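Local coordinates for protein isatin hydrolase (Ralstonia solanacearum, PDB 5NMP) that hydrolyses isatin, opening its lactam ring to give isatinate, and carries a bound manganese ion, at residues His139-Ala144 and Gly187-His192; Val148-Asp153 and His192-Glu197; Asn200-Gln205 and Pro214-Met219; Asn96-Ile101 and Ala245-Ile250. One frame throughout, in Å; residues are numbered along the deposited sequence.

Contact 1 of 4, residues His139-Ala144 and Gly187-His192; sequences HGRIPA and GERNVH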
loop_
_atom_site.group_PDB
_atom_site.type_symbol
_atom_site.label_atom_id
_atom_site.label_comp_id
_atom_site.label_asym_id
_atom_site.label_seq_id
_atom_site.Cartn_x
_atom_site.Cartn_y
_atom_site.Cartn_z
ATOM N N HIS A 139 13.642 19.018 -20.394
ATOM C CA HIS A 139 13.853 18.434 -19.069
ATOM C C HIS A 139 14.846 17.276 -19.035
ATOM O O HIS A 139 15.152 16.752 -17.966
ATOM C CB HIS A 139 12.515 17.971 -18.499
ATOM C CG HIS A 139 11.505 19.069 -18.383
ATOM N ND1 HIS A 139 10.212 18.945 -18.845
ATOM C CD2 HIS A 139 11.603 20.317 -17.867
ATOM C CE1 HIS A 139 9.555 20.068 -18.614
ATOM N NE2 HIS A 139 10.377 20.916 -18.021
ATOM N N GLY A 140 15.349 16.876 -20.198
ATOM C CA GLY A 140 16.340 15.816 -20.259
ATOM C C GLY A 140 15.756 14.457 -20.592
ATOM O O GLY A 140 14.540 14.275 -20.612
ATOM N N ARG A 141 16.638 13.499 -20.847
ATOM C CA ARG A 141 16.243 12.156 -21.249
ATOM C C ARG A 141 15.437 11.441 -20.167
ATOM O O ARG A 141 15.802 11.464 -18.993
ATOM C CB ARG A 141 17.488 11.340 -21.601
ATOM C CG ARG A 141 17.213 9.968 -22.184
ATOM C CD ARG A 141 18.515 9.217 -22.403
ATOM N NE ARG A 141 18.320 7.966 -23.128
ATOM C CZ ARG A 141 18.478 7.832 -24.441
ATOM N NH1 ARG A 141 18.836 8.875 -25.179
ATOM N NH2 ARG A 141 18.278 6.654 -25.018
ATOM N N ILE A 142 14.334 10.819 -20.570
ATOM C CA ILE A 142 13.543 9.981 -19.676
ATOM C C ILE A 142 14.347 8.747 -19.270
ATOM O O ILE A 142 14.723 7.942 -20.123
ATOM C CB ILE A 142 12.228 9.539 -20.340
ATOM C CG1 ILE A 142 11.398 10.758 -20.751
ATOM C CG2 ILE A 142 11.439 8.631 -19.415
ATOM C CD1 ILE A 142 10.167 10.412 -21.553
ATOM N N PRO A 143 14.620 8.596 -17.965
ATOM C CA PRO A 143 15.504 7.528 -17.476
ATOM C C PRO A 143 14.873 6.137 -17.532
ATOM O O PRO A 143 13.667 5.986 -17.330
ATOM C CB PRO A 143 15.783 7.943 -16.030
ATOM C CG PRO A 143 14.586 8.720 -15.632
ATOM C CD PRO A 143 14.119 9.443 -16.868
ATOM N N ALA A 144 15.693 5.129 -17.809
ATOM C CA ALA A 144 15.216 3.755 -17.870
ATOM C C ALA A 144 14.844 3.259 -16.479
ATOM O O ALA A 144 15.573 3.489 -15.516
ATOM C CB ALA A 144 16.268 2.853 -18.495
ATOM N N GLY A 187 10.480 0.625 -26.054
ATOM C CA GLY A 187 11.636 0.211 -26.830
ATOM C C GLY A 187 12.836 1.140 -26.822
ATOM O O GLY A 187 13.976 0.681 -26.867
ATOM N N GLU A 188 12.595 2.444 -26.769
ATOM C CA GLU A 188 13.689 3.409 -26.844
ATOM C C GLU A 188 14.063 4.007 -25.487
ATOM O O GLU A 188 15.123 4.616 -25.350
ATOM C CB GLU A 188 13.334 4.531 -27.823
ATOM C CG GLU A 188 13.290 4.090 -29.274
ATOM C CD GLU A 188 14.640 3.615 -29.777
ATOM O OE1 GLU A 188 15.631 4.362 -29.625
ATOM O OE2 GLU A 188 14.713 2.492 -30.322
ATOM N N ARG A 189 13.204 3.830 -24.485
ATOM C CA ARG A 189 13.440 4.449 -23.184
ATOM C C ARG A 189 13.361 3.469 -22.014
ATOM O O ARG A 189 13.796 3.793 -20.906
ATOM C CB ARG A 189 12.454 5.596 -22.966
ATOM C CG ARG A 189 12.722 6.801 -23.851
ATOM C CD ARG A 189 14.114 7.353 -23.602
ATOM N NE ARG A 189 14.389 8.545 -24.399
ATOM C CZ ARG A 189 15.038 8.538 -25.559
ATOM N NH1 ARG A 189 15.487 7.397 -26.064
ATOM N NH2 ARG A 189 15.243 9.672 -26.211
ATOM N N ASN A 190 12.806 2.285 -22.268
ATOM C CA ASN A 190 12.785 1.204 -21.284
ATOM C C ASN A 190 12.148 1.637 -19.963
ATOM O O ASN A 190 12.706 1.423 -18.884
ATOM C CB ASN A 190 14.208 0.685 -21.049
ATOM C CG ASN A 190 14.239 -0.675 -20.382
ATOM O OD1 ASN A 190 13.231 -1.377 -20.319
ATOM N ND2 ASN A 190 15.407 -1.059 -19.887
ATOM N N VAL A 191 10.977 2.255 -20.061
ATOM C CA VAL A 191 10.293 2.784 -18.889
ATOM C C VAL A 191 9.753 1.667 -17.999
ATOM O O VAL A 191 9.599 0.523 -18.430
ATOM C CB VAL A 191 9.136 3.717 -19.292
ATOM C CG1 VAL A 191 9.657 4.855 -20.152
ATOM C CG2 VAL A 191 8.058 2.940 -20.026
ATOM N N HIS A 192 9.472 2.019 -16.749
ATOM C CA HIS A 192 8.978 1.079 -15.752
ATOM C C HIS A 192 7.490 0.819 -15.946
ATOM O O HIS A 192 7.016 -0.309 -15.799
ATOM C CB HIS A 192 9.246 1.630 -14.349
ATOM C CG HIS A 192 8.883 0.695 -13.239
ATOM N ND1 HIS A 192 9.532 -0.502 -13.031
ATOM C CD2 HIS A 192 7.954 0.795 -12.258
ATOM C CE1 HIS A 192 9.012 -1.105 -11.976
ATOM N NE2 HIS A 192 8.053 -0.339 -11.489
HETATM O O HOH W 1 16.099 5.725 -21.271
#
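A144 and N190 have the nearest CA atoms, 4.9 Å apart. The touching parts, 141-144 and 188-191, run at 63° to each other, and neither is regular helix or strand. A144 CA points a C-H at R189 O over 3.4 Å. A water bridges the two backbones by donating to both I142 O and R189 O. R141 then reaches across. Its extended chain, with CG anti to the backbone N (chi1 -174°), carries the guanidinium over R189. The two arginine side chains cross at about a right angle, and their guanidinium groups stack with centres 3.7 Å apart and planes 29° apart. R189 NH1 lies over the face of R141 toward the rim. The segments are the helix-to-strand loops of two successive beta-alpha-beta units, whose strands 107-114, 147-151 and 193-195 run parallel. Residues 139-144 follow helix 129-139, and residues 187-192 follow helix 179-187. The salt bridge from R189 NE to E136 probably eases the like-charge repulsion. R189 NH1 also donates to E188 O at 2.9 Å. I142 CG2 packs on V191 CG1 at 4.2 Å.

Contact 2 of 4, residues Val148-Asp153 and His192-Glu197; sequences VLFRTD and HGFGVE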
loop_
_atom_site.group_PDB
_atom_site.type_symbol
_atom_site.label_atom_id
_atom_site.label_comp_id
_atom_site.label_asym_id
_atom_site.label_seq_id
_atom_site.Cartn_x
_atom_site.Cartn_y
_atom_site.Cartn_z
ATOM N N VAL A 148 6.341 6.793 -16.067
ATOM C CA VAL A 148 5.947 7.954 -16.846
ATOM C C VAL A 148 4.554 8.380 -16.400
ATOM O O VAL A 148 3.561 7.731 -16.729
ATOM C CB VAL A 148 5.956 7.666 -18.356
ATOM C CG1 VAL A 148 5.475 8.885 -19.133
ATOM C CG2 VAL A 148 7.347 7.267 -18.802
ATOM N N LEU A 149 4.487 9.461 -15.629
ATOM C CA LEU A 149 3.212 9.942 -15.106
ATOM C C LEU A 149 2.604 10.998 -16.029
ATOM O O LEU A 149 3.158 12.084 -16.210
ATOM C CB LEU A 149 3.388 10.494 -13.688
ATOM C CG LEU A 149 3.959 9.488 -12.680
ATOM C CD1 LEU A 149 3.981 10.061 -11.273
ATOM C CD2 LEU A 149 3.184 8.176 -12.714
ATOM N N PHE A 150 1.461 10.653 -16.613
ATOM C CA PHE A 150 0.759 11.501 -17.568
ATOM C C PHE A 150 -0.186 12.465 -16.849
ATOM O O PHE A 150 -1.311 12.098 -16.510
ATOM C CB PHE A 150 -0.016 10.620 -18.556
ATOM C CG PHE A 150 -0.592 11.361 -19.731
ATOM C CD1 PHE A 150 -0.071 12.579 -20.137
ATOM C CD2 PHE A 150 -1.664 10.827 -20.434
ATOM C CE1 PHE A 150 -0.608 13.252 -21.223
ATOM C CE2 PHE A 150 -2.208 11.495 -21.519
ATOM C CZ PHE A 150 -1.678 12.710 -21.915
ATOM N N ARG A 151 0.269 13.693 -16.615
ATOM C CA ARG A 151 -0.562 14.694 -15.946
ATOM C C ARG A 151 -1.544 15.361 -16.904
ATOM O O ARG A 151 -1.144 15.935 -17.918
ATOM C CB ARG A 151 0.297 15.769 -15.286
ATOM C CG ARG A 151 -0.542 16.852 -14.644
ATOM C CD ARG A 151 0.265 18.060 -14.226
ATOM N NE ARG A 151 -0.624 19.141 -13.815
ATOM C CZ ARG A 151 -0.259 20.411 -13.697
ATOM N NH1 ARG A 151 0.991 20.773 -13.958
ATOM N NH2 ARG A 151 -1.148 21.322 -13.322
ATOM N N THR A 152 -2.829 15.300 -16.565
ATOM C CA THR A 152 -3.880 15.845 -17.416
ATOM C C THR A 152 -4.878 16.707 -16.646
ATOM O O THR A 152 -5.795 17.272 -17.239
ATOM C CB THR A 152 -4.660 14.722 -18.115
ATOM O OG1 THR A 152 -5.183 13.828 -17.125
ATOM C CG2 THR A 152 -3.757 13.948 -19.068
ATOM N N ASP A 153 -4.697 16.792 -15.329
ATOM C CA ASP A 153 -5.638 17.470 -14.426
ATOM C C ASP A 153 -7.038 16.855 -14.477
ATOM O O ASP A 153 -8.015 17.474 -14.058
ATOM C CB ASP A 153 -5.715 18.972 -14.736
ATOM C CG ASP A 153 -4.615 19.768 -14.058
ATOM O OD1 ASP A 153 -3.668 19.150 -13.524
ATOM O OD2 ASP A 153 -4.693 21.016 -14.064
ATOM N N HIS A 192 9.472 2.019 -16.749
ATOM C CA HIS A 192 8.978 1.079 -15.752
ATOM C C HIS A 192 7.490 0.819 -15.946
ATOM O O HIS A 192 7.016 -0.309 -15.799
ATOM C CB HIS A 192 9.246 1.630 -14.349
ATOM C CG HIS A 192 8.883 0.695 -13.239
ATOM N ND1 HIS A 192 9.532 -0.502 -13.031
ATOM C CD2 HIS A 192 7.954 0.795 -12.258
ATOM C CE1 HIS A 192 9.012 -1.105 -11.976
ATOM N NE2 HIS A 192 8.053 -0.339 -11.489
ATOM N N GLY A 193 6.759 1.874 -16.285
ATOM C CA GLY A 193 5.316 1.796 -16.368
ATOM C C GLY A 193 4.678 3.097 -16.809
ATOM O O GLY A 193 5.369 4.076 -17.078
ATOM N N PHE A 194 3.352 3.106 -16.870
ATOM C CA PHE A 194 2.600 4.284 -17.296
ATOM C C PHE A 194 1.516 4.627 -16.266
ATOM O O PHE A 194 0.743 3.760 -15.860
ATOM C CB PHE A 194 1.986 4.037 -18.680
ATOM C CG PHE A 194 1.592 5.290 -19.406
ATOM C CD1 PHE A 194 0.266 5.539 -19.715
ATOM C CD2 PHE A 194 2.550 6.218 -19.782
ATOM C CE1 PHE A 194 -0.101 6.697 -20.386
ATOM C CE2 PHE A 194 2.192 7.378 -20.454
ATOM C CZ PHE A 194 0.864 7.618 -20.756
ATOM N N GLY A 195 1.465 5.885 -15.837
ATOM C CA GLY A 195 0.505 6.304 -14.823
ATOM C C GLY A 195 -0.389 7.446 -15.276
ATOM O O GLY A 195 0.081 8.415 -15.873
ATOM N N VAL A 196 -1.683 7.338 -14.989
ATOM C CA VAL A 196 -2.654 8.325 -15.460
ATOM C C VAL A 196 -3.588 8.823 -14.351
ATOM O O VAL A 196 -3.603 8.284 -13.247
ATOM C CB VAL A 196 -3.508 7.750 -16.608
ATOM C CG1 VAL A 196 -2.630 7.392 -17.795
ATOM C CG2 VAL A 196 -4.287 6.531 -16.132
ATOM N N GLU A 197 -4.367 9.858 -14.656
ATOM C CA GLU A 197 -5.371 10.371 -13.726
ATOM C C GLU A 197 -6.762 9.856 -14.084
ATOM O O GLU A 197 -7.718 10.034 -13.330
ATOM C CB GLU A 197 -5.380 11.899 -13.722
ATOM C CG GLU A 197 -4.033 12.541 -13.449
ATOM C CD GLU A 197 -4.124 14.051 -13.312
ATOM O OE1 GLU A 197 -3.178 14.743 -13.734
ATOM O OE2 GLU A 197 -5.141 14.545 -12.778
HETATM O O HOH W 2 -3.660 11.495 -16.814
#
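E197 reaches T152 and D153 because its CG is anti to the carbonyl carbon (chi1 -54°) and its chain is extended beyond. The F150 and F194 side chains run alongside in the same direction. The segments form neighbouring parallel strands, 148-151 and 193-195, in the central mixed sheet. Backbone bonds run from V148 N to G193 O, from G195 N to V148 O and from F150 N to G195 O, the last at 2.7 Å. On one sheet face V148 CG1 meets F194 CE2 at 3.8 Å, and F194 CZ comes equally near to F150 CB. L149 points to the other face, where its CD2 lies 3.9 Å from G195 CA. F194 also packs on C215 and M219 of helix 214-221. Past the strand ends, E197 OE1 accepts from T152 N at 2.9 Å and from D153 N at 3.0 Å. Both donors come from the same face of the carboxylate. E197 OE2 is bonded to S155 OG, so both oxygens of this buried group have partners. D153 OD1 is taken up by a salt bridge from R151 NE. T152 CG2 sits 3.6 Å above the F150 ring, over its centre.

Contact 3 of 4, residues Asn200-Gln205 and Pro214-Met219; sequences NTDAGQ and PCHTLM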
loop_
_atom_site.group_PDB
_atom_site.type_symbol
_atom_site.label_atom_id
_atom_site.label_comp_id
_atom_site.label_asym_id
_atom_site.label_seq_id
_atom_site.Cartn_x
_atom_site.Cartn_y
_atom_site.Cartn_z
ATOM N N ASN A 200 -8.560 4.865 -17.186
ATOM C CA ASN A 200 -7.945 4.014 -18.202
ATOM C C ASN A 200 -6.584 4.568 -18.626
ATOM O O ASN A 200 -6.451 5.769 -18.858
ATOM C CB ASN A 200 -8.877 3.885 -19.413
ATOM C CG ASN A 200 -8.479 2.756 -20.355
ATOM O OD1 ASN A 200 -7.362 2.241 -20.299
ATOM N ND2 ASN A 200 -9.397 2.377 -21.239
ATOM N N THR A 201 -5.570 3.709 -18.717
ATOM C CA THR A 201 -4.250 4.162 -19.163
ATOM C C THR A 201 -4.273 4.467 -20.651
ATOM O O THR A 201 -3.482 5.269 -21.141
ATOM C CB THR A 201 -3.138 3.130 -18.890
ATOM O OG1 THR A 201 -3.480 1.883 -19.509
ATOM C CG2 THR A 201 -2.941 2.928 -17.397
ATOM N N ASP A 202 -5.185 3.816 -21.363
ATOM C CA ASP A 202 -5.352 4.049 -22.789
ATOM C C ASP A 202 -6.362 5.146 -23.062
ATOM O O ASP A 202 -7.223 5.429 -22.231
ATOM C CB ASP A 202 -5.792 2.769 -23.494
ATOM C CG ASP A 202 -4.639 1.839 -23.773
ATOM O OD1 ASP A 202 -3.882 2.118 -24.726
ATOM O OD2 ASP A 202 -4.491 0.833 -23.048
ATOM N N ALA A 203 -6.249 5.762 -24.235
ATOM C CA ALA A 203 -7.261 6.698 -24.697
ATOM C C ALA A 203 -8.561 5.938 -24.904
ATOM O O ALA A 203 -8.557 4.826 -25.428
ATOM C CB ALA A 203 -6.822 7.380 -25.977
ATOM N N GLY A 204 -9.668 6.535 -24.475
ATOM C CA GLY A 204 -10.963 5.881 -24.528
ATOM C C GLY A 204 -11.340 5.378 -25.908
ATOM O O GLY A 204 -11.933 4.310 -26.047
ATOM N N GLN A 205 -10.977 6.143 -26.932
ATOM C CA GLN A 205 -11.368 5.826 -28.298
ATOM C C GLN A 205 -10.421 4.836 -28.973
ATOM O O GLN A 205 -10.620 4.474 -30.133
ATOM C CB GLN A 205 -11.458 7.108 -29.127
ATOM C CG GLN A 205 -12.613 8.005 -28.730
ATOM C CD GLN A 205 -13.959 7.353 -28.968
ATOM O OE1 GLN A 205 -14.403 7.216 -30.108
ATOM N NE2 GLN A 205 -14.614 6.942 -27.891
ATOM N N PRO A 214 -3.495 0.064 -27.072
ATOM C CA PRO A 214 -2.068 -0.233 -27.249
ATOM C C PRO A 214 -1.264 -0.199 -25.950
ATOM O O PRO A 214 -0.308 -0.962 -25.813
ATOM C CB PRO A 214 -1.596 0.868 -28.205
ATOM C CG PRO A 214 -2.595 1.966 -28.051
ATOM C CD PRO A 214 -3.899 1.283 -27.794
ATOM N N CYS A 215 -1.642 0.663 -25.012
ATOM C CA CYS A 215 -0.884 0.791 -23.772
ATOM C C CYS A 215 -1.024 -0.473 -22.933
ATOM O O CYS A 215 -0.029 -1.039 -22.499
ATOM C CB CYS A 215 -1.330 2.019 -22.974
ATOM S SG CYS A 215 -0.225 2.462 -21.613
ATOM N N HIS A 216 -2.258 -0.917 -22.715
ATOM C CA HIS A 216 -2.499 -2.182 -22.025
ATOM C C HIS A 216 -1.810 -3.353 -22.724
ATOM O O HIS A 216 -1.117 -4.145 -22.086
ATOM C CB HIS A 216 -3.999 -2.465 -21.917
ATOM C CG HIS A 216 -4.654 -1.814 -20.740
ATOM N ND1 HIS A 216 -5.193 -0.546 -20.794
ATOM C CD2 HIS A 216 -4.857 -2.256 -19.477
ATOM C CE1 HIS A 216 -5.700 -0.238 -19.614
ATOM N NE2 HIS A 216 -5.509 -1.257 -18.797
ATOM N N THR A 217 -2.001 -3.450 -24.036
ATOM C CA THR A 217 -1.483 -4.570 -24.812
ATOM C C THR A 217 0.040 -4.655 -24.786
ATOM O O THR A 217 0.601 -5.725 -24.548
ATOM C CB THR A 217 -1.935 -4.493 -26.285
ATOM O OG1 THR A 217 -3.365 -4.460 -26.352
ATOM C CG2 THR A 217 -1.426 -5.696 -27.055
ATOM N N LEU A 218 0.704 -3.529 -25.026
ATOM C CA LEU A 218 2.151 -3.537 -25.203
ATOM C C LEU A 218 2.918 -3.436 -23.884
ATOM O O LEU A 218 3.956 -4.077 -23.727
ATOM C CB LEU A 218 2.573 -2.409 -26.149
ATOM C CG LEU A 218 1.979 -2.479 -27.565
ATOM C CD1 LEU A 218 2.442 -1.304 -28.425
ATOM C CD2 LEU A 218 2.294 -3.809 -28.249
ATOM N N MET A 219 2.417 -2.646 -22.937
ATOM C CA MET A 219 3.101 -2.505 -21.649
ATOM C C MET A 219 3.044 -3.808 -20.864
ATOM O O MET A 219 4.071 -4.309 -20.413
ATOM C CB MET A 219 2.502 -1.367 -20.821
ATOM C CG MET A 219 2.690 0.014 -21.432
ATOM S SD MET A 219 4.339 0.693 -21.184
ATOM C CE MET A 219 4.355 0.788 -19.414
#
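D202 meets C215 and H216 through both oxygens of its carboxylate. D202 OD1 takes the backbone N-H of C215 on its syn lone pair, at 2.7 Å. D202 OD2 accepts twice. The syn lone pair of D202 OD2 takes H216 N at 2.9 Å, and its anti lone pair takes H216 ND1 at 2.7 Å. The carboxylate and imidazole planes are 28° apart, and D202 OD2 lies 11° out of the ring plane. This is a His-carboxylate pair joined to the first turn of helix 214-221. D202 OD1 also lies beside P214, whose N has no hydrogen to give. T201 OG1 and N200 OD1 each approach H216 CE1 to 3.1 Å, the amide oxygen at the ring edge. C215 SG lies 3.9 Å from T201 OG1. One shell out, N200 OD1 accepts from D202 N at 2.9 Å, an Asx turn that shapes the backbone carrying the carboxylate. Q228, a manganese ligand in a structure of this protein but not bound to the ion in this chain, touches both T201 and H216. The H216 side chain is about 5 Å from the bound manganese. Its NE2 is hydrogen-bonded to a succinic acid molecule, probably from the crystallisation liquor. The ND1 bond to D202 holds the ring so that NE2 faces the succinate, consistent with a role in the pocket beside the manganese.

Contact 4 of 4, residues Asn96-Ile101 and Ala245-Ile250; sequences NSVDTI and AAPLKI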
loop_
_atom_site.group_PDB
_atom_site.type_symbol
_atom_site.label_atom_id
_atom_site.label_comp_id
_atom_site.label_asym_id
_atom_site.label_seq_id
_atom_site.Cartn_x
_atom_site.Cartn_y
_atom_site.Cartn_z
ATOM N N ASN A 96 3.941 -12.056 -12.587
ATOM C CA ASN A 96 3.046 -11.166 -13.317
ATOM C C ASN A 96 1.804 -10.757 -12.528
ATOM O O ASN A 96 0.997 -9.961 -13.005
ATOM C CB ASN A 96 2.619 -11.825 -14.629
ATOM C CG ASN A 96 1.787 -13.072 -14.406
ATOM O OD1 ASN A 96 1.837 -13.683 -13.339
ATOM N ND2 ASN A 96 1.021 -13.462 -15.417
ATOM N N SER A 97 1.644 -11.309 -11.330
ATOM C CA SER A 97 0.517 -10.955 -10.473
ATOM C C SER A 97 1.010 -10.206 -9.237
ATOM O O SER A 97 2.190 -10.279 -8.895
ATOM C CB SER A 97 -0.272 -12.201 -10.072
ATOM O OG SER A 97 0.570 -13.166 -9.470
ATOM N N VAL A 98 0.105 -9.495 -8.566
ATOM C CA VAL A 98 0.497 -8.593 -7.481
ATOM C C VAL A 98 1.096 -9.318 -6.275
ATOM O O VAL A 98 1.727 -8.696 -5.420
ATOM C CB VAL A 98 -0.696 -7.732 -6.999
ATOM C CG1 VAL A 98 -1.035 -6.664 -8.028
ATOM C CG2 VAL A 98 -1.906 -8.600 -6.694
ATOM N N ASP A 99 0.908 -10.631 -6.208
ATOM C CA ASP A 99 1.480 -11.419 -5.127
ATOM C C ASP A 99 2.816 -12.058 -5.516
ATOM O O ASP A 99 3.525 -12.585 -4.659
ATOM C CB ASP A 99 0.496 -12.505 -4.681
ATOM C CG ASP A 99 0.140 -13.467 -5.803
ATOM O OD1 ASP A 99 0.060 -13.017 -6.964
ATOM O OD2 ASP A 99 -0.061 -14.670 -5.526
ATOM N N THR A 100 3.164 -12.011 -6.802
ATOM C CA THR A 100 4.392 -12.656 -7.267
ATOM C C THR A 100 5.388 -11.703 -7.931
ATOM O O THR A 100 6.538 -12.079 -8.158
ATOM C CB THR A 100 4.084 -13.800 -8.261
ATOM O OG1 THR A 100 3.458 -13.268 -9.434
ATOM C CG2 THR A 100 3.173 -14.838 -7.621
ATOM N N ILE A 101 4.957 -10.484 -8.249
ATOM C CA ILE A 101 5.873 -9.474 -8.782
ATOM C C ILE A 101 6.990 -9.209 -7.782
ATOM O O ILE A 101 6.729 -9.056 -6.588
ATOM C CB ILE A 101 5.154 -8.141 -9.094
ATOM C CG1 ILE A 101 4.147 -8.311 -10.223
ATOM C CG2 ILE A 101 6.150 -7.055 -9.471
ATOM C CD1 ILE A 101 3.272 -7.096 -10.423
ATOM N N ALA A 245 4.736 2.597 -4.628
ATOM C CA ALA A 245 3.496 2.013 -5.129
ATOM C C ALA A 245 3.476 0.504 -4.935
ATOM O O ALA A 245 3.799 -0.254 -5.848
ATOM C CB ALA A 245 3.301 2.360 -6.599
ATOM N N ALA A 246 3.088 0.075 -3.740
ATOM C CA ALA A 246 3.021 -1.345 -3.419
ATOM C C ALA A 246 1.572 -1.822 -3.324
ATOM O O ALA A 246 0.806 -1.345 -2.483
ATOM C CB ALA A 246 3.760 -1.627 -2.122
ATOM N N PRO A 247 1.193 -2.769 -4.193
ATOM C CA PRO A 247 -0.169 -3.310 -4.248
ATOM C C PRO A 247 -0.417 -4.382 -3.191
ATOM O O PRO A 247 0.535 -4.994 -2.706
ATOM C CB PRO A 247 -0.242 -3.909 -5.652
ATOM C CG PRO A 247 1.164 -4.356 -5.922
ATOM C CD PRO A 247 2.063 -3.358 -5.227
ATOM N N LEU A 248 -1.682 -4.600 -2.841
ATOM C CA LEU A 248 -2.043 -5.650 -1.894
ATOM C C LEU A 248 -1.580 -7.012 -2.398
ATOM O O LEU A 248 -1.608 -7.280 -3.600
ATOM C CB LEU A 248 -3.553 -5.670 -1.658
ATOM C CG LEU A 248 -4.212 -4.370 -1.213
ATOM C CD1 LEU A 248 -5.712 -4.562 -1.113
ATOM C CD2 LEU A 248 -3.639 -3.908 0.117
ATOM N N LYS A 249 -1.160 -7.874 -1.480
ATOM C CA LYS A 249 -0.685 -9.199 -1.856
ATOM C C LYS A 249 -1.854 -10.158 -2.083
ATOM O O LYS A 249 -1.992 -11.166 -1.388
ATOM C CB LYS A 249 0.263 -9.750 -0.791
ATOM C CG LYS A 249 1.193 -10.832 -1.305
ATOM C CD LYS A 249 2.286 -11.147 -0.306
ATOM C CE LYS A 249 3.280 -12.138 -0.888
ATOM N NZ LYS A 249 4.300 -12.562 0.111
ATOM N N ILE A 250 -2.689 -9.826 -3.065
ATOM C CA ILE A 250 -3.849 -10.638 -3.425
ATOM C C ILE A 250 -3.425 -11.862 -4.230
ATOM O O ILE A 250 -2.789 -11.730 -5.278
ATOM C CB ILE A 250 -4.873 -9.820 -4.245
ATOM C CG1 ILE A 250 -5.276 -8.554 -3.485
ATOM C CG2 ILE A 250 -6.091 -10.667 -4.593
ATOM C CD1 ILE A 250 -6.326 -7.733 -4.189
#
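D99 turns one face of its carboxylate to I250, whose O lies over that face, 3.4 Å from D99 CG. S97 OG donates to D99 OD1 at 2.6 Å, nearly in line with the C-O bond. D99 OD2 accepts from G252 N. The P247 ring offers CB and CG to V98, and V98 CG1 rests 3.7 Å from P247 CB. V98 CG2 stands between its own backbone N and carbonyl carbon (chi1 -73° for CG1) and touches two carbonyl oxygens. V98 CG2 lies 3.4 Å from L248 O and 3.5 Å from I250 O. K249 lays its CG against D99 CB at 3.8 Å. K249 is the centre of an inverse gamma turn, with a weak bond from I250 N to L248 O. Within 96-101, S97 O accepts from both T100 N and I101 N, which keeps the loop tightly turned. V98 and P247 also pack on F81 of strand 80-82, which carries manganese ligands H80 and D82. R259 of the second subunit donates to V98 O and to P247 O, and K249 NZ donates to T29 O of that subunit. The two loops meet through apolar and carbonyl contacts, while several polar groups bond within a loop or to the second subunit. The joint therefore belongs to the dimer interface as well as to the fold.

How the contacts relate
Contacts 1, 2 and 3 follow the chain from two outer loops, through the sheet, toward the manganese pocket. Contacts 1 and 2 share H192, and their centres are 14 Å apart. V191 CG1 packs on V148 CG2 between them. Contact 2 lies nearest the centre of the chain, on strands 147-151 and 193-195. The centre of contact 3 is 12 Å from that of contact 2, and G193 CA meets M219 CE. Contact 4 joins loops 144 residues apart, so the chain between them includes all the other contacts. Its centre is 20 Å from those of contacts 2 and 3. The central sheet thus connects the outer loops, the manganese site and the dimer interface.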